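Local coordinates for polysaccharide biosynthesis protein CapD (Bacillus thuringiensis HD-771, PDB 6BWC) that binds NADP and UDP-N-acetylglucosamine and probably acts as a short-chain dehydrogenase/reductase-type enzyme on the nucleotide sugar in CMP-pseudaminic acid biosynthesis, at residues A116-K122 with S160-F164. The protein carries 2 engineered substitutions. Numbering follows the deposited sequence.
Sequences AIAQKVK and SETTF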
loop_
_atom_site.group_PDB
_atom_site.type_symbol
_atom_site.label_atom_id
_atom_site.label_comp_id
_atom_site.label_asym_id
_atom_site.label_seq_id
_atom_site.Cartn_x
_atom_site.Cartn_y
_atom_site.Cartn_z
ATOM N N ALA C 116 -14.504 -9.153 -9.626
ATOM C CA ALA C 116 -15.538 -9.820 -10.399
ATOM C C ALA C 116 -15.773 -9.121 -11.738
ATOM O O ALA C 116 -15.937 -9.791 -12.779
ATOM C CB ALA C 116 -16.814 -9.877 -9.586
ATOM N N ILE C 117 -15.767 -7.783 -11.711
ATOM C CA ILE C 117 -15.798 -6.988 -12.948
ATOM C C ILE C 117 -14.566 -7.265 -13.790
ATOM O O ILE C 117 -14.694 -7.490 -14.979
ATOM C CB ILE C 117 -15.916 -5.475 -12.665
ATOM C CG1 ILE C 117 -17.311 -5.172 -12.105
ATOM C CG2 ILE C 117 -15.652 -4.645 -13.924
ATOM C CD1 ILE C 117 -17.394 -3.882 -11.334
ATOM N N ALA C 118 -13.390 -7.270 -13.163
ATOM C CA ALA C 118 -12.116 -7.449 -13.881
ATOM C C ALA C 118 -11.998 -8.810 -14.576
ATOM O O ALA C 118 -11.458 -8.872 -15.671
ATOM C CB ALA C 118 -10.924 -7.215 -12.953
ATOM N N GLN C 119 -12.513 -9.877 -13.955
ATOM C CA GLN C 119 -12.476 -11.238 -14.541
ATOM C C GLN C 119 -13.697 -11.617 -15.404
ATOM O O GLN C 119 -13.805 -12.768 -15.882
ATOM C CB GLN C 119 -12.265 -12.283 -13.439
ATOM C CG GLN C 119 -10.895 -12.185 -12.796
ATOM C CD GLN C 119 -9.812 -12.896 -13.587
ATOM O OE1 GLN C 119 -9.951 -13.127 -14.791
ATOM N NE2 GLN C 119 -8.734 -13.287 -12.899
ATOM N N LYS C 120 -14.599 -10.653 -15.609
ATOM C CA LYS C 120 -15.776 -10.827 -16.459
ATOM C C LYS C 120 -16.631 -12.016 -16.006
ATOM O O LYS C 120 -17.066 -12.838 -16.815
ATOM C CB LYS C 120 -15.346 -10.957 -17.911
ATOM C CG LYS C 120 -14.338 -9.895 -18.295
ATOM C CD LYS C 120 -14.116 -9.815 -19.801
ATOM C CE LYS C 120 -13.608 -8.437 -20.216
ATOM N NZ LYS C 120 -14.234 -7.987 -21.488
ATOM N N VAL C 121 -16.822 -12.081 -14.688
ATOM C CA VAL C 121 -17.734 -13.005 -14.025
ATOM C C VAL C 121 -19.167 -12.726 -14.514
ATOM O O VAL C 121 -19.489 -11.599 -14.887
ATOM C CB VAL C 121 -17.602 -12.815 -12.490
ATOM C CG1 VAL C 121 -18.778 -13.376 -11.706
ATOM C CG2 VAL C 121 -16.293 -13.415 -12.001
ATOM N N LYS C 122 -20.021 -13.745 -14.512
ATOM C CA LYS C 122 -21.415 -13.565 -14.921
ATOM C C LYS C 122 -22.281 -12.907 -13.829
ATOM O O LYS C 122 -22.927 -11.886 -14.094
ATOM C CB LYS C 122 -22.026 -14.880 -15.406
ATOM C CG LYS C 122 -21.255 -15.469 -16.575
ATOM C CD LYS C 122 -22.127 -16.307 -17.497
ATOM C CE LYS C 122 -21.334 -16.845 -18.681
ATOM N NZ LYS C 122 -20.399 -17.951 -18.291
ATOM N N SER C 160 -19.876 -3.620 -18.315
ATOM C CA SER C 160 -19.638 -4.933 -17.725
ATOM C C SER C 160 -20.970 -5.696 -17.839
ATOM O O SER C 160 -22.054 -5.107 -17.639
ATOM C CB SER C 160 -19.148 -4.785 -16.262
ATOM O OG SER C 160 -19.194 -5.984 -15.512
ATOM N N GLU C 161 -20.887 -6.971 -18.229
ATOM C CA GLU C 161 -22.036 -7.857 -18.210
ATOM C C GLU C 161 -22.263 -8.433 -16.821
ATOM O O GLU C 161 -23.311 -9.030 -16.597
ATOM C CB GLU C 161 -21.860 -9.015 -19.210
ATOM C CG GLU C 161 -21.581 -8.619 -20.655
ATOM C CD GLU C 161 -22.622 -7.666 -21.277
ATOM O OE1 GLU C 161 -22.289 -7.079 -22.333
ATOM O OE2 GLU C 161 -23.759 -7.480 -20.760
ATOM N N THR C 162 -21.289 -8.277 -15.912
ATOM C CA THR C 162 -21.359 -8.827 -14.543
ATOM C C THR C 162 -22.548 -8.299 -13.744
ATOM O O THR C 162 -22.719 -7.120 -13.608
ATOM C CB THR C 162 -20.077 -8.537 -13.723
ATOM O OG1 THR C 162 -18.960 -9.150 -14.356
ATOM C CG2 THR C 162 -20.176 -9.101 -12.312
ATOM N N THR C 163 -23.316 -9.197 -13.162
ATOM C CA THR C 163 -24.538 -8.858 -12.458
ATOM C C THR C 163 -24.281 -8.876 -10.939
ATOM O O THR C 163 -23.489 -9.682 -10.480
ATOM C CB THR C 163 -25.625 -9.843 -12.918
ATOM O OG1 THR C 163 -26.616 -9.111 -13.634
ATOM C CG2 THR C 163 -26.275 -10.629 -11.752
ATOM N N PHE C 164 -24.931 -8.011 -10.162
ATOM C CA PHE C 164 -24.791 -8.062 -8.698
ATOM C C PHE C 164 -26.133 -8.100 -7.980
ATOM O O PHE C 164 -27.052 -7.380 -8.342
ATOM C CB PHE C 164 -24.007 -6.864 -8.206
ATOM C CG PHE C 164 -22.631 -6.752 -8.801
ATOM C CD1 PHE C 164 -21.560 -7.420 -8.222
ATOM C CD2 PHE C 164 -22.411 -5.964 -9.938
ATOM C CE1 PHE C 164 -20.287 -7.310 -8.767
ATOM C CE2 PHE C 164 -21.153 -5.846 -10.489
ATOM C CZ PHE C 164 -20.088 -6.514 -9.902
#
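Start in the last turn of helix 98-118. The CA-to-CB bond of A116 points toward 160-164, and A116 CB is 4.4 Å from both F164 CE1 and T162 CG2. One residue on, I117 meets the F164 ring at its edge, near the ring plane, with I117 CG1 3.8 Å from F164 CZ; I117 CG1 also lies 4.0 Å from S160 OG. That hydroxyl is turned back into its own segment: S160 OG accepts from T162 N at 3.1 Å, an ST turn just ahead of strand 163-169. The helix then ends in a Schellman motif: K120 takes a positive phi of 56°, and the last turn is closed by two backbone hydrogen bonds, V121 N to A116 O (3.1 Å) and K120 N to I117 O (3.2 Å). This turn joins the helix to strand 123-129 of the Rossmann-type sheet, where 163-169 is the neighbouring parallel strand, reached by way of helix 138-156. F164 also touches I150 and A153 of that helix and V124 of strand 123-129, so its ring lies where both helices meet the sheet. Past the turn, V121 O receives T162 OG1 in a short 2.6 Å hydrogen bond, with T162 CA making a CH···O contact to V121 O at 3.4 Å. K122 then gives the backbone link: T163 N donates to K122 O at 2.9 Å, starting the parallel pairing that T163 carries on with V124. The K122 side chain leaves in the other direction, its CA-to-CB bond pointing away from 160-164 and its amino group forming a salt bridge with D80.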